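Local atomic coordinates of WbbM protein (Klebsiella pneumoniae, PDB entry 6U4B), a protein that is a trimeric, bifunctional glycosyltransferase that probably builds the polysaccharide chain of a bacterial O antigen. Residues P195-A200 and N263-K268; P77-L82 and W229-L234; T348-L353 and T586-E591; A388-P393 and E492-L497; N425-A430 and K482-E487. One frame throughout, in Å; residues are numbered along the deposited sequence.

Contact 1 (P195-A200 and N263-K268); sequences PEYSTA and NIYIIK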
# COMPACT_ATOMS: atom_id res chain seq x y z
N PRO A 195 16.18 -48.09 37.15
CA PRO A 195 16.07 -48.73 38.48
C PRO A 195 17.39 -48.84 39.22
O PRO A 195 17.39 -48.86 40.46
CB PRO A 195 15.49 -50.11 38.15
CG PRO A 195 14.80 -49.94 36.84
CD PRO A 195 15.61 -48.93 36.08
N GLU A 196 18.52 -48.90 38.51
CA GLU A 196 19.82 -49.04 39.15
C GLU A 196 20.25 -47.79 39.93
O GLU A 196 21.32 -47.81 40.54
CB GLU A 196 20.88 -49.39 38.11
CG GLU A 196 21.18 -48.29 37.09
CD GLU A 196 20.25 -48.33 35.89
OE1 GLU A 196 19.07 -48.70 36.05
OE2 GLU A 196 20.70 -47.98 34.78
N TYR A 197 19.45 -46.73 39.92
CA TYR A 197 19.79 -45.48 40.60
C TYR A 197 19.11 -45.32 41.94
O TYR A 197 19.32 -44.30 42.61
CB TYR A 197 19.44 -44.28 39.71
CG TYR A 197 20.47 -43.96 38.65
CD1 TYR A 197 20.60 -44.76 37.52
CD2 TYR A 197 21.30 -42.85 38.77
CE1 TYR A 197 21.53 -44.47 36.55
CE2 TYR A 197 22.23 -42.55 37.80
CZ TYR A 197 22.35 -43.37 36.69
OH TYR A 197 23.28 -43.07 35.72
N SER A 198 18.29 -46.29 42.37
CA SER A 198 17.48 -46.10 43.57
C SER A 198 18.34 -45.83 44.79
O SER A 198 17.99 -44.98 45.62
CB SER A 198 16.59 -47.33 43.79
OG SER A 198 17.37 -48.48 44.06
N THR A 199 19.46 -46.54 44.93
CA THR A 199 20.34 -46.32 46.08
C THR A 199 21.04 -44.97 45.99
O THR A 199 21.25 -44.31 47.01
CB THR A 199 21.35 -47.46 46.20
OG1 THR A 199 20.66 -48.71 46.35
CG2 THR A 199 22.27 -47.25 47.40
N ALA A 200 21.42 -44.55 44.78
CA ALA A 200 22.03 -43.24 44.62
C ALA A 200 21.04 -42.13 44.93
O ALA A 200 21.42 -41.08 45.47
CB ALA A 200 22.58 -43.09 43.20
N ASN A 263 23.72 -34.40 41.11
CA ASN A 263 24.30 -35.09 42.25
C ASN A 263 23.96 -36.58 42.24
O ASN A 263 24.82 -37.42 42.52
CB ASN A 263 23.82 -34.45 43.55
CG ASN A 263 24.46 -33.10 43.80
OD1 ASN A 263 25.49 -33.01 44.47
ND2 ASN A 263 23.85 -32.05 43.27
N ILE A 264 22.70 -36.92 41.94
CA ILE A 264 22.30 -38.32 41.88
C ILE A 264 23.14 -39.07 40.86
O ILE A 264 23.57 -40.21 41.09
CB ILE A 264 20.80 -38.43 41.57
CG1 ILE A 264 19.97 -37.85 42.73
CG2 ILE A 264 20.40 -39.87 41.29
CD1 ILE A 264 18.50 -37.74 42.43
N TYR A 265 23.42 -38.43 39.72
CA TYR A 265 24.21 -39.07 38.67
C TYR A 265 25.65 -39.28 39.12
O TYR A 265 26.23 -40.35 38.88
CB TYR A 265 24.16 -38.24 37.39
CG TYR A 265 25.03 -38.77 36.28
CD1 TYR A 265 24.57 -39.77 35.43
CD2 TYR A 265 26.31 -38.27 36.06
CE1 TYR A 265 25.37 -40.26 34.41
CE2 TYR A 265 27.11 -38.75 35.05
CZ TYR A 265 26.63 -39.74 34.22
OH TYR A 265 27.43 -40.22 33.21
N ILE A 266 26.26 -38.28 39.75
CA ILE A 266 27.65 -38.40 40.19
C ILE A 266 27.78 -39.46 41.27
O ILE A 266 28.71 -40.28 41.24
CB ILE A 266 28.18 -37.04 40.68
CG1 ILE A 266 28.35 -36.08 39.50
CG2 ILE A 266 29.50 -37.20 41.42
CD1 ILE A 266 28.85 -34.71 39.90
N ILE A 267 26.85 -39.48 42.23
CA ILE A 267 26.92 -40.45 43.32
C ILE A 267 26.83 -41.87 42.77
O ILE A 267 27.51 -42.78 43.26
CB ILE A 267 25.81 -40.16 44.35
CG1 ILE A 267 26.12 -38.86 45.11
CG2 ILE A 267 25.65 -41.32 45.32
CD1 ILE A 267 25.02 -38.43 46.04
N LYS A 268 26.01 -42.07 41.74
CA LYS A 268 25.92 -43.39 41.11
C LYS A 268 27.24 -43.80 40.48
O LYS A 268 27.64 -44.96 40.56
CB LYS A 268 24.80 -43.38 40.07
CG LYS A 268 24.81 -44.54 39.09
CD LYS A 268 24.47 -45.85 39.77
CE LYS A 268 24.12 -46.91 38.74
NZ LYS A 268 25.10 -46.93 37.62
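K268 lies across one face of the Y197 ring, its CG 3.8 Å from the ring centroid in a CH-pi contact, and the two side chains run at about a right angle. With CG anti to the backbone N (chi1 165°) and a bend at chi2, CG is laid over the ring, with CB at CE2, before the chain turns toward E196, where CE comes within 3.4 Å of the E196 carbonyl O. The ammonium ends off-centre, NZ 4.9 Å from the Y197 centroid, in a cation-pi contact; its stronger partner is D272, with which it forms a salt bridge. Lysine suits this place because its apolar stem covers an aromatic face while its ammonium goes on to D272. Near the plane of the same ring, I264 CG2 meets Y197 CD2 at 4.0 Å, and the Y197 hydroxyl approaches Y265 CD1 obliquely. A200, the smallest side chain here, lets the backbones come close: its CB packs 3.8 Å from K268 CB and also touches I267 CG2. Y197 stacks on W229, and Y265 hydrogen-bonds D225. The contact joins the 3-10 turn 195-197 and the first turn of helix 198-206 to helix 253-272, with helix 180-193 touching both Y197 and I264.

Contact 2 (P77-L82 and W229-L234); sequences PFYCEL and WLFSIL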
# COMPACT_ATOMS: atom_id res chain seq x y z
N PRO A 77 13.72 -19.70 29.94
CA PRO A 77 13.08 -19.27 31.19
C PRO A 77 12.85 -20.39 32.19
O PRO A 77 12.67 -20.12 33.38
CB PRO A 77 11.74 -18.68 30.72
CG PRO A 77 12.03 -18.19 29.35
CD PRO A 77 13.00 -19.19 28.76
N PHE A 78 12.85 -21.65 31.74
CA PHE A 78 12.57 -22.79 32.59
C PHE A 78 13.76 -23.72 32.75
O PHE A 78 13.96 -24.27 33.84
CB PHE A 78 11.37 -23.58 32.02
CG PHE A 78 10.30 -22.70 31.43
CD1 PHE A 78 9.25 -22.24 32.22
CD2 PHE A 78 10.35 -22.32 30.10
CE1 PHE A 78 8.27 -21.42 31.68
CE2 PHE A 78 9.37 -21.50 29.56
CZ PHE A 78 8.33 -21.05 30.35
N TYR A 79 14.55 -23.92 31.70
CA TYR A 79 15.72 -24.78 31.77
C TYR A 79 16.98 -24.06 32.22
O TYR A 79 17.94 -24.72 32.61
CB TYR A 79 15.97 -25.43 30.40
CG TYR A 79 15.13 -26.66 30.13
CD1 TYR A 79 13.75 -26.56 29.96
CD2 TYR A 79 15.72 -27.91 30.03
CE1 TYR A 79 12.98 -27.68 29.71
CE2 TYR A 79 14.95 -29.04 29.77
CZ TYR A 79 13.58 -28.91 29.61
OH TYR A 79 12.82 -30.03 29.36
N CYS A 80 16.99 -22.73 32.17
CA CYS A 80 18.15 -21.90 32.55
C CYS A 80 19.33 -22.35 31.69
O CYS A 80 19.16 -22.61 30.49
CB CYS A 80 18.38 -21.97 34.05
SG CYS A 80 17.18 -21.04 35.02
N GLU A 81 20.53 -22.49 32.27
CA GLU A 81 21.73 -22.81 31.50
C GLU A 81 21.70 -24.20 30.88
O GLU A 81 22.63 -24.54 30.14
CB GLU A 81 22.97 -22.69 32.38
CG GLU A 81 23.55 -21.30 32.45
CD GLU A 81 23.24 -20.60 33.75
OE1 GLU A 81 22.15 -20.82 34.31
OE2 GLU A 81 24.11 -19.84 34.23
N LEU A 82 20.68 -25.01 31.16
CA LEU A 82 20.55 -26.30 30.47
C LEU A 82 20.42 -26.12 28.96
O LEU A 82 20.79 -27.01 28.20
CB LEU A 82 19.37 -27.08 31.02
CG LEU A 82 19.55 -27.70 32.41
CD1 LEU A 82 18.26 -28.33 32.89
CD2 LEU A 82 20.68 -28.72 32.38
N TRP A 229 21.33 -39.21 29.78
CA TRP A 229 20.61 -39.59 30.99
C TRP A 229 19.77 -38.43 31.51
O TRP A 229 18.57 -38.60 31.79
CB TRP A 229 21.62 -40.05 32.05
CG TRP A 229 21.03 -40.41 33.38
CD1 TRP A 229 20.54 -41.62 33.77
CD2 TRP A 229 20.89 -39.54 34.52
NE1 TRP A 229 20.10 -41.57 35.07
CE2 TRP A 229 20.31 -40.30 35.55
CE3 TRP A 229 21.21 -38.20 34.76
CZ2 TRP A 229 20.03 -39.76 36.81
CZ3 TRP A 229 20.93 -37.67 36.01
CH2 TRP A 229 20.35 -38.45 37.01
N LEU A 230 20.36 -37.24 31.62
CA LEU A 230 19.65 -36.11 32.21
C LEU A 230 18.44 -35.72 31.38
O LEU A 230 17.33 -35.54 31.91
CB LEU A 230 20.59 -34.92 32.37
CG LEU A 230 19.94 -33.61 32.83
CD1 LEU A 230 19.47 -33.72 34.28
CD2 LEU A 230 20.89 -32.43 32.66
N PHE A 231 18.61 -35.57 30.06
CA PHE A 231 17.53 -35.06 29.24
C PHE A 231 16.47 -36.10 28.93
O PHE A 231 15.34 -35.73 28.61
CB PHE A 231 18.09 -34.45 27.96
CG PHE A 231 18.74 -33.11 28.17
CD1 PHE A 231 17.97 -31.97 28.32
CD2 PHE A 231 20.12 -32.99 28.26
CE1 PHE A 231 18.55 -30.74 28.53
CE2 PHE A 231 20.71 -31.76 28.47
CZ PHE A 231 19.92 -30.63 28.61
N SER A 232 16.79 -37.39 29.03
CA SER A 232 15.74 -38.41 28.97
C SER A 232 14.79 -38.27 30.15
O SER A 232 13.58 -38.45 30.01
CB SER A 232 16.35 -39.81 28.93
OG SER A 232 16.91 -40.15 30.19
N ILE A 233 15.34 -37.94 31.32
CA ILE A 233 14.50 -37.71 32.50
C ILE A 233 13.72 -36.42 32.35
O ILE A 233 12.52 -36.36 32.66
CB ILE A 233 15.37 -37.70 33.77
CG1 ILE A 233 15.96 -39.10 34.02
CG2 ILE A 233 14.57 -37.21 34.97
CD1 ILE A 233 17.18 -39.09 34.89
N LEU A 234 14.37 -35.36 31.87
CA LEU A 234 13.69 -34.07 31.75
C LEU A 234 12.59 -34.12 30.69
O LEU A 234 11.55 -33.47 30.86
CB LEU A 234 14.70 -32.97 31.43
CG LEU A 234 15.80 -32.75 32.49
CD1 LEU A 234 16.68 -31.56 32.13
CD2 LEU A 234 15.19 -32.58 33.88
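The short helix 76-79 ends in a type II' beta turn, Y79 to L82, whose two end residues pack against one side of the long helix 220-240. L82 and L234 reach toward each other tip to tip, L82 CD1 lying 3.7 Å from L234 CD1. The other branch of L82 is also used, with CD2 3.7 Å from L230 CD2, so one forked leucine touches residues a helical turn apart. Within the turn, C80 takes positive phi (57°) and L82 N bonds back to Y79 O at 3.1 Å, which places Y79 and L82 side by side facing the helix. This packing belongs to the helical part of the DUF4422 region, where helix 253-272 also touches Y79, L82 and L230. The Y79 ring passes L234 in the opposite direction, CE2 3.9 Å from L234 CD1. The same CE2 meets the edge of the F231 ring at CE1, 4.2 Å away, and L82 O lies at the F231 edge, near the ring plane, 3.7 Å from CZ. Flat rings and branched leucines fit such a buried interface of mostly apolar side chains, while the tyrosine hydroxyl, Y79 OH, bonds to E238 farther along helix 220-240. Beyond Y79, F543 of a second subunit packs on the tyrosine.

Contact 3 (T348-L353 and T586-E591); sequences TRLVNL and TPWEME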
# COMPACT_ATOMS: atom_id res chain seq x y z
N THR A 348 10.22 -5.99 17.02
CA THR A 348 9.67 -6.98 16.09
C THR A 348 9.20 -6.32 14.80
O THR A 348 9.49 -6.79 13.70
CB THR A 348 8.52 -7.73 16.76
OG1 THR A 348 9.03 -8.51 17.85
CG2 THR A 348 7.83 -8.64 15.76
N ARG A 349 8.46 -5.21 14.92
CA ARG A 349 7.99 -4.49 13.75
C ARG A 349 9.15 -4.01 12.88
O ARG A 349 9.06 -4.04 11.65
CB ARG A 349 7.13 -3.30 14.17
CG ARG A 349 5.85 -3.67 14.90
CD ARG A 349 5.16 -2.44 15.46
NE ARG A 349 3.77 -2.70 15.80
CZ ARG A 349 2.93 -1.78 16.26
NH1 ARG A 349 3.35 -0.54 16.45
NH2 ARG A 349 1.67 -2.10 16.54
N LEU A 350 10.24 -3.57 13.51
CA LEU A 350 11.37 -3.06 12.75
C LEU A 350 12.05 -4.16 11.95
O LEU A 350 12.40 -3.96 10.78
CB LEU A 350 12.37 -2.38 13.69
CG LEU A 350 11.89 -1.03 14.22
CD1 LEU A 350 12.63 -0.65 15.49
CD2 LEU A 350 12.06 0.04 13.15
N VAL A 351 12.25 -5.33 12.56
CA VAL A 351 12.83 -6.46 11.83
C VAL A 351 11.91 -6.89 10.70
O VAL A 351 12.37 -7.22 9.60
CB VAL A 351 13.12 -7.62 12.80
CG1 VAL A 351 13.53 -8.87 12.02
CG2 VAL A 351 14.22 -7.23 13.78
N ASN A 352 10.59 -6.88 10.94
CA ASN A 352 9.63 -7.28 9.92
C ASN A 352 9.71 -6.42 8.67
O ASN A 352 9.23 -6.84 7.61
CB ASN A 352 8.22 -7.25 10.49
CG ASN A 352 7.97 -8.35 11.50
OD1 ASN A 352 8.73 -9.32 11.58
ND2 ASN A 352 6.91 -8.21 12.29
N LEU A 353 10.29 -5.22 8.76
CA LEU A 353 10.52 -4.41 7.58
C LEU A 353 11.55 -5.03 6.65
O LEU A 353 11.54 -4.75 5.45
CB LEU A 353 10.98 -3.00 7.97
CG LEU A 353 10.05 -2.14 8.83
CD1 LEU A 353 10.80 -0.90 9.32
CD2 LEU A 353 8.81 -1.74 8.05
N THR A 586 3.06 0.50 7.10
CA THR A 586 3.80 -0.10 8.21
C THR A 586 2.86 -0.16 9.40
O THR A 586 1.79 0.46 9.36
CB THR A 586 5.08 0.69 8.53
OG1 THR A 586 4.73 1.95 9.13
CG2 THR A 586 5.90 0.94 7.27
N PRO A 587 3.18 -0.91 10.46
CA PRO A 587 2.29 -0.91 11.64
C PRO A 587 2.18 0.44 12.32
O PRO A 587 1.24 0.64 13.10
CB PRO A 587 2.93 -1.94 12.58
CG PRO A 587 3.68 -2.84 11.67
CD PRO A 587 4.21 -1.97 10.56
N TRP A 588 3.09 1.38 12.06
CA TRP A 588 3.00 2.71 12.66
C TRP A 588 2.09 3.65 11.88
O TRP A 588 1.95 4.81 12.28
CB TRP A 588 4.39 3.34 12.77
CG TRP A 588 5.37 2.52 13.55
CD1 TRP A 588 5.47 2.42 14.91
CD2 TRP A 588 6.40 1.68 13.02
NE1 TRP A 588 6.49 1.56 15.25
CE2 TRP A 588 7.08 1.09 14.11
CE3 TRP A 588 6.82 1.36 11.72
CZ2 TRP A 588 8.14 0.21 13.94
CZ3 TRP A 588 7.87 0.48 11.56
CH2 TRP A 588 8.52 -0.08 12.66
N GLU A 589 1.46 3.18 10.80
CA GLU A 589 0.69 4.07 9.94
C GLU A 589 -0.50 4.68 10.67
O GLU A 589 -0.68 5.90 10.67
CB GLU A 589 0.23 3.31 8.69
CG GLU A 589 -0.71 4.10 7.81
CD GLU A 589 -0.85 3.50 6.42
OE1 GLU A 589 -0.90 4.27 5.44
OE2 GLU A 589 -0.88 2.25 6.32
N MET A 590 -1.32 3.84 11.31
CA MET A 590 -2.46 4.36 12.06
C MET A 590 -2.03 5.08 13.33
O MET A 590 -2.80 5.89 13.85
CB MET A 590 -3.44 3.24 12.39
CG MET A 590 -2.80 2.01 13.02
SD MET A 590 -4.00 1.01 13.92
CE MET A 590 -3.66 1.51 15.61
N GLU A 591 -0.83 4.80 13.85
CA GLU A 591 -0.33 5.54 15.00
C GLU A 591 -0.17 7.02 14.67
O GLU A 591 -0.41 7.88 15.53
CB GLU A 591 1.00 4.97 15.47
CG GLU A 591 0.92 3.77 16.39
CD GLU A 591 2.23 3.51 17.10
OE1 GLU A 591 2.84 4.49 17.59
OE2 GLU A 591 2.66 2.34 17.17
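R349 NH1 donates to E591 OE2 at 3.0 Å, a salt bridge in which the carboxylate oxygen lies in the guanidinium plane while the two flat groups are turned 45° to each other. The N-H...O angle of 139° makes the bond bent, and E591 is poorly ordered, so this grip is probably loose. The guanidinium has a second charged partner, D577 of a second subunit, reached through NE. Extended from CG to NE, the arginine slides past P587, whose CB sits over one guanidinium face, 3.4 Å from NE. W588 stands with its ring plane at 90° to the guanidinium, and its CZ2 lies 3.7 Å from R349 CB. L350 CD2 meets W588 CH2 at 3.6 Å, and L353 CD1 comes to the ring edge at CZ3, 3.9 Å away. The broad tryptophan touches R349, L350 and L353 of 348-353, and its NE1 bonds N346. T586 OG1 hydrogen-bonds I583 O and accepts a weak capping bond from W588 N. Its neighbour N585 binds a second magnesium ion in a structure of this protein, though not in this chain. An arginine with acids on both sides of the subunit boundary suggests that the placing of helix 589-596 and the subunit contact are probably coupled.

Contact 4 (A388-P393 and E492-L497); sequences ARLFIP and ELMRVL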
# COMPACT_ATOMS: atom_id res chain seq x y z
N ALA A 388 26.25 7.94 22.02
CA ALA A 388 26.42 6.65 21.36
C ALA A 388 27.42 6.72 20.22
O ALA A 388 28.19 5.77 20.01
CB ALA A 388 25.06 6.15 20.85
N ARG A 389 27.43 7.83 19.47
CA ARG A 389 28.32 7.95 18.32
C ARG A 389 29.79 7.79 18.71
O ARG A 389 30.58 7.26 17.93
CB ARG A 389 28.10 9.29 17.63
CG ARG A 389 26.84 9.37 16.77
CD ARG A 389 26.72 10.73 16.11
NE ARG A 389 26.36 11.77 17.07
CZ ARG A 389 25.32 12.59 16.94
NH1 ARG A 389 24.54 12.52 15.87
NH2 ARG A 389 25.08 13.51 17.87
N LEU A 390 30.16 8.23 19.92
CA LEU A 390 31.55 8.12 20.36
C LEU A 390 32.01 6.68 20.48
O LEU A 390 33.22 6.42 20.39
CB LEU A 390 31.73 8.82 21.70
CG LEU A 390 31.34 10.30 21.79
CD1 LEU A 390 31.66 10.84 23.17
CD2 LEU A 390 32.05 11.10 20.71
N PHE A 391 31.10 5.74 20.67
CA PHE A 391 31.46 4.34 20.89
C PHE A 391 31.46 3.52 19.61
O PHE A 391 31.72 2.31 19.68
CB PHE A 391 30.51 3.72 21.92
CG PHE A 391 30.59 4.37 23.27
CD1 PHE A 391 29.76 5.44 23.59
CD2 PHE A 391 31.50 3.94 24.21
CE1 PHE A 391 29.83 6.05 24.82
CE2 PHE A 391 31.59 4.55 25.46
CZ PHE A 391 30.75 5.60 25.76
N ILE A 392 31.19 4.14 18.46
CA ILE A 392 31.19 3.40 17.20
C ILE A 392 32.54 2.77 16.89
O ILE A 392 32.57 1.59 16.52
CB ILE A 392 30.66 4.29 16.07
CG1 ILE A 392 29.14 4.43 16.19
CG2 ILE A 392 31.05 3.72 14.71
CD1 ILE A 392 28.55 5.55 15.35
N PRO A 393 33.68 3.46 17.03
CA PRO A 393 34.96 2.79 16.74
C PRO A 393 35.27 1.61 17.65
O PRO A 393 36.11 0.77 17.29
CB PRO A 393 36.00 3.91 16.92
CG PRO A 393 35.32 4.94 17.75
CD PRO A 393 33.88 4.88 17.35
N GLU A 492 41.09 8.61 22.67
CA GLU A 492 41.08 10.07 22.66
C GLU A 492 39.67 10.62 22.83
O GLU A 492 39.46 11.59 23.56
CB GLU A 492 41.72 10.59 21.37
CG GLU A 492 41.76 12.10 21.27
CD GLU A 492 42.82 12.73 22.16
OE1 GLU A 492 43.61 11.98 22.78
OE2 GLU A 492 42.86 13.97 22.25
N LEU A 493 38.69 10.01 22.15
CA LEU A 493 37.30 10.42 22.31
C LEU A 493 36.87 10.33 23.77
O LEU A 493 36.21 11.24 24.29
CB LEU A 493 36.39 9.57 21.43
CG LEU A 493 36.54 9.69 19.91
CD1 LEU A 493 35.75 8.59 19.21
CD2 LEU A 493 36.08 11.07 19.42
N MET A 494 37.24 9.24 24.45
CA MET A 494 36.90 9.09 25.86
C MET A 494 37.61 10.14 26.70
O MET A 494 37.00 10.73 27.61
CB MET A 494 37.25 7.68 26.34
CG MET A 494 36.44 6.58 25.67
SD MET A 494 34.66 6.71 25.98
CE MET A 494 34.09 7.50 24.48
N ARG A 495 38.89 10.39 26.43
CA ARG A 495 39.63 11.39 27.19
C ARG A 495 38.97 12.76 27.06
O ARG A 495 38.79 13.46 28.06
CB ARG A 495 41.08 11.45 26.72
CG ARG A 495 42.00 12.21 27.66
CD ARG A 495 43.33 12.50 27.00
NE ARG A 495 43.18 13.28 25.78
CZ ARG A 495 43.13 14.61 25.74
NH1 ARG A 495 43.23 15.31 26.87
NH2 ARG A 495 42.98 15.24 24.58
N VAL A 496 38.59 13.15 25.84
CA VAL A 496 37.93 14.44 25.63
C VAL A 496 36.57 14.46 26.33
O VAL A 496 36.17 15.48 26.90
CB VAL A 496 37.80 14.73 24.13
CG1 VAL A 496 36.85 15.89 23.87
CG2 VAL A 496 39.17 15.03 23.54
N LEU A 497 35.85 13.33 26.30
CA LEU A 497 34.56 13.26 26.99
C LEU A 497 34.72 13.52 28.49
O LEU A 497 33.88 14.19 29.10
CB LEU A 497 33.92 11.89 26.75
CG LEU A 497 32.61 11.52 27.45
CD1 LEU A 497 31.46 12.38 26.96
CD2 LEU A 497 32.30 10.04 27.25
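M494 crosses the F391 ring at about a right angle, and this Met-aromatic contact helps fix helix 489-499 against the 3-10 turn that leads into helix 392-395, in the glycosyltransferase family 8 region. The methionine chain is bent at chi2 (-61°) and chi3 (99°), which folds its end back over the ring. Its CE lies over one face, toward the rim, 4.2 Å from the F391 centroid, as a CH-pi contact, while SD sits obliquely, 3.8 Å from F391 CE2. Its flexible chain and polarisable sulfur suit packing on an aromatic face; the ring also stacks on F370. The same methyl group reaches L390 CB at 3.9 Å, so M494 bridges two consecutive residues whose side chains leave the turn in different directions. L390 points toward the helix and meets L493 and L497, one turn apart: its CD2 approaches L493 CD2, and the L390 and L497 side chains cross obliquely, CD1 to CD1 at 4.1 Å. Leucine, branched at CG, can supply a methyl to each neighbour. Within this turn, R389 forms salt bridges with D406, a ligand of the bound magnesium ion, and with D506, so the packed turn also carries a residue that contacts the metal site's first shell. L493 CD1 touches both L390 O at 3.5 Å and P393 CG at 4.0 Å.

Contact 5 (N425-A430 and K482-E487); sequences NNLVAA and KQMVEE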
# COMPACT_ATOMS: atom_id res chain seq x y z
N ASN A 425 43.39 8.57 4.74
CA ASN A 425 43.53 8.32 6.17
C ASN A 425 42.74 9.32 7.01
O ASN A 425 43.00 9.45 8.21
CB ASN A 425 45.00 8.31 6.59
CG ASN A 425 45.73 9.58 6.20
OD1 ASN A 425 45.12 10.60 5.89
ND2 ASN A 425 47.06 9.52 6.22
N ASN A 426 41.78 10.02 6.40
CA ASN A 426 40.86 10.84 7.18
C ASN A 426 40.04 9.94 8.10
O ASN A 426 39.78 8.78 7.80
CB ASN A 426 39.94 11.65 6.27
CG ASN A 426 40.61 12.89 5.72
OD1 ASN A 426 41.65 13.32 6.23
ND2 ASN A 426 40.03 13.47 4.67
N LEU A 427 39.64 10.50 9.24
CA LEU A 427 38.95 9.70 10.24
C LEU A 427 37.47 9.56 9.94
O LEU A 427 36.87 8.53 10.24
CB LEU A 427 39.17 10.29 11.63
CG LEU A 427 40.63 10.33 12.06
CD1 LEU A 427 40.76 10.89 13.47
CD2 LEU A 427 41.26 8.95 11.97
N VAL A 428 36.85 10.59 9.34
CA VAL A 428 35.43 10.58 9.04
C VAL A 428 35.16 11.31 7.73
O VAL A 428 35.99 12.08 7.23
CB VAL A 428 34.57 11.22 10.16
CG1 VAL A 428 34.59 10.37 11.42
CG2 VAL A 428 35.05 12.64 10.44
N ALA A 429 33.97 11.06 7.19
CA ALA A 429 33.38 11.88 6.14
C ALA A 429 32.05 12.39 6.65
O ALA A 429 31.27 11.62 7.22
CB ALA A 429 33.21 11.09 4.84
N ALA A 430 31.79 13.68 6.45
CA ALA A 430 30.59 14.30 7.01
C ALA A 430 30.26 15.55 6.21
O ALA A 430 31.05 16.01 5.38
CB ALA A 430 30.77 14.62 8.50
N LYS A 482 38.73 1.46 10.47
CA LYS A 482 40.05 0.86 10.38
C LYS A 482 41.15 1.85 10.76
O LYS A 482 42.10 1.48 11.46
CB LYS A 482 40.29 0.32 8.96
CG LYS A 482 41.74 -0.08 8.71
CD LYS A 482 41.85 -1.43 8.02
CE LYS A 482 41.36 -1.38 6.59
NZ LYS A 482 41.59 -2.68 5.89
N GLN A 483 41.02 3.10 10.33
CA GLN A 483 42.00 4.11 10.72
C GLN A 483 41.88 4.45 12.20
O GLN A 483 42.89 4.66 12.88
CB GLN A 483 41.83 5.37 9.86
CG GLN A 483 42.99 6.34 9.96
CD GLN A 483 44.28 5.76 9.39
OE1 GLN A 483 44.26 4.93 8.49
NE2 GLN A 483 45.41 6.20 9.94
N MET A 484 40.65 4.51 12.72
CA MET A 484 40.46 4.79 14.14
C MET A 484 41.04 3.69 15.01
O MET A 484 41.52 3.96 16.12
CB MET A 484 38.98 4.98 14.46
CG MET A 484 38.38 6.23 13.85
SD MET A 484 36.67 6.50 14.37
CE MET A 484 36.31 8.02 13.52
N VAL A 485 41.00 2.44 14.54
CA VAL A 485 41.60 1.34 15.30
C VAL A 485 43.11 1.49 15.35
O VAL A 485 43.74 1.30 16.40
CB VAL A 485 41.18 -0.01 14.70
CG1 VAL A 485 42.00 -1.14 15.30
CG2 VAL A 485 39.69 -0.25 14.94
N GLU A 486 43.73 1.86 14.22
CA GLU A 486 45.18 2.00 14.19
C GLU A 486 45.65 3.15 15.07
O GLU A 486 46.67 3.04 15.75
CB GLU A 486 45.66 2.19 12.75
CG GLU A 486 47.11 2.68 12.63
CD GLU A 486 48.15 1.61 12.95
OE1 GLU A 486 49.14 1.51 12.20
OE2 GLU A 486 47.99 0.88 13.96
N GLU A 487 44.91 4.26 15.07
CA GLU A 487 45.28 5.43 15.86
C GLU A 487 44.72 5.41 17.27
O GLU A 487 45.03 6.31 18.06
CB GLU A 487 44.81 6.71 15.15
CG GLU A 487 45.37 6.87 13.74
CD GLU A 487 45.00 8.21 13.13
OE1 GLU A 487 44.42 9.06 13.84
OE2 GLU A 487 45.30 8.42 11.93
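Q483 sets its CG anti to the backbone N (chi1 -166°) and bends at chi2 (65°), a shape that lays its methylenes against N425 and L427 and turns its amide forward along the helix to E487. Its CG thereby comes 3.6 Å from N425 O and 3.7 Å from L427 CD2, crossing the leucine at about a right angle, while its CD packs on N425 CB. The amide is held by E487 one turn later: NE2 donates to OE2 at 3.0 Å in a nearly straight bond (172°), on the anti side and somewhat out of the carboxylate plane. Glutamine is apt here, since its aliphatic part can cover a leucine while its amide stays with a polar neighbour. E487 is engaged further by a salt bridge to R517, which also bonds N425 O and so ties both sides of the contact to one guanidinium. Beside these polar groups, L427 CD2 lies 3.7 Å from E487 OE1. M484, extended beyond CG, carries its methyl to the strand: CE is 3.4 Å from L427 O and 3.6 Å from V428 CG1, a reach that suits an unbranched chain. Here helix 481-487 packs beside the start of strand 428-432, which runs between strands 477-479 and 518-521, while T489 at the start of helix 489-499 touches both L427 and M484.

How the contacts relate
Contacts 1 and 2 lie in the DUF4422 region and touch each other through W229; contact 2 uses helix 220-240 and contact 1 the next helix, 253-272. Contacts 4 and 5 lie in the family 8 region, centres 13 Å apart, and join where P393 packs on M484, using the successive helices 489-499 and 481-487. Contacts 2 and 4 are fully buried and rely on apolar and aromatic packing, whereas contacts 1, 3 and 5 are partly buried and mix apolar packing with charged or amide groups. Only contact 3 has a salt bridge between its own segments; like contact 2, it also meets a second subunit.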